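Local coordinates for Gp26 (Listeria phage P40, PDB 4JZ5), which probably cleaves the glycan strands of Listeria peptidoglycan as the catalytic domain of a family 25 glycosyl hydrolase phage endolysin, at residues F76-E85 against P111-K122. Sequence-based numbering, arbitrary orientation.
Sequences FGLYHYALFE and PTFLFLDYEEVK
Tyr81 meets three acidic side chains: its strand neighbour Asp117, and Glu119 and Glu120 just past the end of strand 114-117. With CG anti to the backbone N (chi1 -172°), its ring lies obliquely against the Asp117 and Glu119 carboxylates, and Tyr81 OH donates to the anti lone pair of Glu120 OE2 (2.6 Å). That oxygen lies at the ring edge, the Glu120 carboxylate nearly perpendicular to the ring. Asp117 OD1 and Glu119 OE1 are 2.6 Å apart. Tyr79 runs alongside Asp117, Tyr79 CE1 3.5 Å from Asp117 OD2. Such a carboxylate cluster at the C-terminal end of parallel strands is consistent with the catalytic site of family 25 hydrolases. On the opposite face, Leu114 CD2 packs against Leu78 CB (3.8 Å), while Leu116 CD1 meets Ala82 CB (3.6 Å). Farther along, the Phe84 ring lies obliquely against Tyr118, Phe84 CZ to Tyr118 CE1 3.5 Å. Parallel-strand bonds include His80 N to Phe115 O (2.9 Å) and Ala82 N to Asp117 O (3.0 Å); water 3 links Ala82 O, Asp117 O and Glu119 N. Helix 87-106 connects the strands in a beta-alpha-beta unit and, with helix 128-143, packs on the leucine face; strands 46-53 and 147-152 continue the sheet on either side.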
loop_
_atom_site.group_PDB
_atom_site.type_symbol
_atom_site.label_atom_id
_atom_site.label_comp_id
_atom_site.label_asym_id
_atom_site.label_seq_id
_atom_site.Cartn_x
_atom_site.Cartn_y
_atom_site.Cartn_z
ATOM N N PHE A 76 10.780 -1.090 1.095
ATOM C CA PHE A 76 9.546 -0.566 0.570
ATOM C C PHE A 76 8.758 -1.600 -0.208
ATOM O O PHE A 76 9.246 -2.645 -0.605
ATOM C CB PHE A 76 9.817 0.699 -0.287
ATOM C CG PHE A 76 10.336 0.415 -1.670
ATOM C CD1 PHE A 76 11.683 0.198 -1.887
ATOM C CD2 PHE A 76 9.472 0.377 -2.760
ATOM C CE1 PHE A 76 12.169 -0.064 -3.155
ATOM C CE2 PHE A 76 9.952 0.127 -4.036
ATOM C CZ PHE A 76 11.310 -0.098 -4.228
ATOM N N GLY A 77 7.496 -1.266 -0.399
ATOM C CA GLY A 77 6.564 -2.045 -1.182
ATOM C C GLY A 77 5.751 -1.161 -2.106
ATOM O O GLY A 77 5.928 0.055 -2.136
ATOM N N LEU A 78 4.824 -1.769 -2.841
ATOM C CA LEU A 78 3.991 -1.062 -3.820
ATOM C C LEU A 78 2.522 -1.298 -3.547
ATOM O O LEU A 78 2.149 -2.394 -3.114
ATOM C CB LEU A 78 4.224 -1.571 -5.243
ATOM C CG LEU A 78 5.658 -1.590 -5.754
ATOM C CD1 LEU A 78 5.674 -2.106 -7.181
ATOM C CD2 LEU A 78 6.361 -0.258 -5.663
ATOM N N TYR A 79 1.677 -0.312 -3.842
ATOM C CA TYR A 79 0.241 -0.533 -3.830
ATOM C C TYR A 79 -0.384 -0.009 -5.113
ATOM O O TYR A 79 -0.049 1.065 -5.606
ATOM C CB TYR A 79 -0.432 0.085 -2.581
ATOM C CG TYR A 79 -0.617 1.593 -2.593
ATOM C CD1 TYR A 79 -1.763 2.169 -3.133
ATOM C CD2 TYR A 79 0.326 2.444 -2.024
ATOM C CE1 TYR A 79 -1.962 3.538 -3.132
ATOM C CE2 TYR A 79 0.137 3.828 -2.024
ATOM C CZ TYR A 79 -1.016 4.359 -2.572
ATOM O OH TYR A 79 -1.231 5.718 -2.595
ATOM N N HIS A 80 -1.342 -0.777 -5.627
ATOM C CA HIS A 80 -2.086 -0.454 -6.831
ATOM C C HIS A 80 -3.471 0.058 -6.477
ATOM O O HIS A 80 -4.187 -0.595 -5.719
ATOM C CB HIS A 80 -2.258 -1.720 -7.670
ATOM C CG HIS A 80 -3.095 -1.505 -8.884
ATOM N ND1 HIS A 80 -4.414 -1.888 -9.016
ATOM C CD2 HIS A 80 -2.756 -0.884 -10.029
ATOM C CE1 HIS A 80 -4.834 -1.524 -10.222
ATOM N NE2 HIS A 80 -3.847 -0.908 -10.844
ATOM N N TYR A 81 -3.853 1.213 -7.025
ATOM C CA TYR A 81 -5.181 1.769 -6.815
ATOM C C TYR A 81 -6.126 1.179 -7.856
ATOM O O TYR A 81 -6.034 1.478 -9.055
ATOM C CB TYR A 81 -5.166 3.306 -6.900
ATOM C CG TYR A 81 -6.493 3.888 -6.484
ATOM C CD1 TYR A 81 -7.548 3.977 -7.382
ATOM C CD2 TYR A 81 -6.720 4.274 -5.174
ATOM C CE1 TYR A 81 -8.772 4.482 -6.996
ATOM C CE2 TYR A 81 -7.953 4.790 -4.782
ATOM C CZ TYR A 81 -8.971 4.863 -5.694
ATOM O OH TYR A 81 -10.196 5.361 -5.305
ATOM N N ALA A 82 -7.016 0.311 -7.399
ATOM C CA ALA A 82 -7.866 -0.464 -8.294
ATOM C C ALA A 82 -9.017 0.320 -8.906
ATOM O O ALA A 82 -9.705 1.066 -8.208
ATOM C CB ALA A 82 -8.437 -1.638 -7.544
ATOM N N LEU A 83 -9.238 0.083 -10.195
ATOM C CA LEU A 83 -10.345 0.664 -10.949
ATOM C C LEU A 83 -10.962 -0.375 -11.889
ATOM O O LEU A 83 -11.594 -0.030 -12.880
ATOM C CB LEU A 83 -9.849 1.855 -11.763
ATOM C CG LEU A 83 -9.413 3.045 -10.907
ATOM C CD1 LEU A 83 -8.668 4.080 -11.734
ATOM C CD2 LEU A 83 -10.599 3.680 -10.207
ATOM N N PHE A 84 -10.813 -1.661 -11.578
ATOM C CA PHE A 84 -11.091 -2.671 -12.590
ATOM C C PHE A 84 -12.574 -2.920 -12.850
ATOM O O PHE A 84 -13.420 -2.828 -11.960
ATOM C CB PHE A 84 -10.317 -3.983 -12.352
ATOM C CG PHE A 84 -10.317 -4.502 -10.931
ATOM C CD1 PHE A 84 -11.463 -5.023 -10.349
ATOM C CD2 PHE A 84 -9.148 -4.539 -10.205
ATOM C CE1 PHE A 84 -11.431 -5.543 -9.061
ATOM C CE2 PHE A 84 -9.112 -5.082 -8.926
ATOM C CZ PHE A 84 -10.249 -5.579 -8.353
ATOM N N GLU A 85 -12.864 -3.246 -14.101
ATOM C CA GLU A 85 -14.233 -3.442 -14.562
ATOM C C GLU A 85 -14.750 -4.866 -14.369
ATOM O O GLU A 85 -15.939 -5.111 -14.562
ATOM C CB GLU A 85 -14.340 -3.060 -16.048
ATOM C CG GLU A 85 -14.110 -1.568 -16.297
ATOM C CD GLU A 85 -14.364 -1.123 -17.720
ATOM O OE1 GLU A 85 -14.670 -1.979 -18.583
ATOM O OE2 GLU A 85 -14.299 0.114 -17.971
ATOM N N PRO A 111 11.284 -4.137 -4.246
ATOM C CA PRO A 111 10.112 -4.090 -3.362
ATOM C C PRO A 111 9.905 -5.424 -2.665
ATOM O O PRO A 111 10.149 -6.472 -3.280
ATOM C CB PRO A 111 8.957 -3.825 -4.332
ATOM C CG PRO A 111 9.600 -3.325 -5.618
ATOM C CD PRO A 111 10.917 -4.046 -5.667
ATOM N N THR A 112 9.457 -5.408 -1.419
ATOM C CA THR A 112 9.315 -6.647 -0.662
ATOM C C THR A 112 7.877 -7.034 -0.360
ATOM O O THR A 112 7.639 -8.051 0.269
ATOM C CB THR A 112 10.072 -6.581 0.662
ATOM O OG1 THR A 112 9.597 -5.480 1.421
ATOM C CG2 THR A 112 11.579 -6.427 0.415
ATOM N N PHE A 113 6.909 -6.238 -0.798
ATOM C CA PHE A 113 5.506 -6.516 -0.514
ATOM C C PHE A 113 4.682 -5.735 -1.517
ATOM O O PHE A 113 5.081 -4.637 -1.924
ATOM C CB PHE A 113 5.144 -6.103 0.926
ATOM C CG PHE A 113 4.283 -7.097 1.656
ATOM C CD1 PHE A 113 2.912 -7.164 1.425
ATOM C CD2 PHE A 113 4.842 -7.963 2.572
ATOM C CE1 PHE A 113 2.126 -8.080 2.108
ATOM C CE2 PHE A 113 4.060 -8.868 3.257
ATOM C CZ PHE A 113 2.705 -8.933 3.025
ATOM N N LEU A 114 3.526 -6.273 -1.886
ATOM C CA LEU A 114 2.630 -5.623 -2.823
ATOM C C LEU A 114 1.232 -5.576 -2.226
ATOM O O LEU A 114 0.897 -6.376 -1.362
ATOM C CB LEU A 114 2.600 -6.392 -4.150
ATOM C CG LEU A 114 3.961 -6.619 -4.814
ATOM C CD1 LEU A 114 3.820 -7.591 -5.963
ATOM C CD2 LEU A 114 4.580 -5.320 -5.311
ATOM N N PHE A 115 0.419 -4.621 -2.684
ATOM C CA PHE A 115 -0.930 -4.449 -2.153
ATOM C C PHE A 115 -1.935 -4.065 -3.220
ATOM O O PHE A 115 -1.643 -3.297 -4.134
ATOM C CB PHE A 115 -0.953 -3.330 -1.110
ATOM C CG PHE A 115 -0.227 -3.657 0.148
ATOM C CD1 PHE A 115 -0.879 -4.323 1.168
ATOM C CD2 PHE A 115 1.080 -3.293 0.334
ATOM C CE1 PHE A 115 -0.233 -4.627 2.349
ATOM C CE2 PHE A 115 1.730 -3.607 1.519
ATOM C CZ PHE A 115 1.067 -4.275 2.511
ATOM N N LEU A 116 -3.142 -4.600 -3.053
ATOM C CA LEU A 116 -4.326 -4.141 -3.746
ATOM C C LEU A 116 -5.042 -3.118 -2.856
ATOM O O LEU A 116 -5.471 -3.456 -1.746
ATOM C CB LEU A 116 -5.256 -5.322 -4.006
ATOM C CG LEU A 116 -6.631 -4.995 -4.572
ATOM C CD1 LEU A 116 -6.514 -4.215 -5.861
ATOM C CD2 LEU A 116 -7.431 -6.267 -4.806
ATOM N N ASP A 117 -5.174 -1.886 -3.343
ATOM C CA ASP A 117 -5.944 -0.826 -2.681
ATOM C C ASP A 117 -7.305 -0.779 -3.355
ATOM O O ASP A 117 -7.420 -0.380 -4.534
ATOM C CB ASP A 117 -5.161 0.487 -2.860
ATOM C CG ASP A 117 -5.886 1.726 -2.376
ATOM O OD1 ASP A 117 -7.108 1.712 -2.228
ATOM O OD2 ASP A 117 -5.205 2.752 -2.174
ATOM N N TYR A 118 -8.326 -1.267 -2.651
ATOM C CA TYR A 118 -9.649 -1.436 -3.242
ATOM C C TYR A 118 -10.638 -0.652 -2.417
ATOM O O TYR A 118 -11.073 -1.140 -1.357
ATOM C CB TYR A 118 -10.082 -2.916 -3.330
ATOM C CG TYR A 118 -11.232 -3.058 -4.293
ATOM C CD1 TYR A 118 -11.014 -3.185 -5.648
ATOM C CD2 TYR A 118 -12.539 -2.972 -3.863
ATOM C CE1 TYR A 118 -12.061 -3.243 -6.544
ATOM C CE2 TYR A 118 -13.594 -3.035 -4.753
ATOM C CZ TYR A 118 -13.353 -3.147 -6.088
ATOM O OH TYR A 118 -14.424 -3.194 -6.953
ATOM N N GLU A 119 -10.981 0.551 -2.875
ATOM C CA GLU A 119 -11.806 1.439 -2.067
ATOM C C GLU A 119 -12.907 2.150 -2.858
ATOM O O GLU A 119 -13.584 3.030 -2.328
ATOM C CB GLU A 119 -10.910 2.438 -1.352
ATOM C CG GLU A 119 -10.188 3.390 -2.267
ATOM C CD GLU A 119 -9.183 4.281 -1.511
ATOM O OE1 GLU A 119 -7.990 3.961 -1.407
ATOM O OE2 GLU A 119 -9.589 5.355 -1.016
ATOM N N GLU A 120 -13.101 1.759 -4.115
ATOM C CA GLU A 120 -14.265 2.168 -4.896
ATOM C C GLU A 120 -14.559 1.025 -5.848
ATOM O O GLU A 120 -13.722 0.148 -6.046
ATOM C CB GLU A 120 -14.021 3.481 -5.648
ATOM C CG GLU A 120 -12.956 3.432 -6.736
ATOM C CD GLU A 120 -12.870 4.747 -7.498
ATOM O OE1 GLU A 120 -13.719 4.977 -8.389
ATOM O OE2 GLU A 120 -11.967 5.569 -7.192
ATOM N N VAL A 121 -15.756 1.024 -6.417
ATOM C CA VAL A 121 -16.192 -0.076 -7.265
ATOM C C VAL A 121 -16.476 0.407 -8.677
ATOM O O VAL A 121 -17.279 1.316 -8.874
ATOM C CB VAL A 121 -17.447 -0.756 -6.700
ATOM C CG1 VAL A 121 -17.845 -1.928 -7.581
ATOM C CG2 VAL A 121 -17.203 -1.212 -5.262
ATOM N N LYS A 122 -15.782 -0.172 -9.648
ATOM C CA LYS A 122 -15.970 0.155 -11.058
ATOM C C LYS A 122 -16.444 -1.079 -11.828
ATOM O O LYS A 122 -16.512 -1.071 -13.061
ATOM C CB LYS A 122 -14.677 0.688 -11.686
ATOM C CG LYS A 122 -14.114 1.945 -11.009
ATOM C CD LYS A 122 -15.074 3.140 -11.039
ATOM C CE LYS A 122 -15.226 3.763 -12.425
ATOM N NZ LYS A 122 -13.974 4.390 -12.918
HETATM O O HOH W 1 -10.888 7.114 -3.214
HETATM O O HOH W 2 -12.280 -0.035 -8.342
HETATM O O HOH W 3 -9.654 1.416 -5.348
HETATM O O HOH W 4 -12.672 2.172 -14.229
HETATM O O HOH W 5 -13.677 -2.102 -9.340
#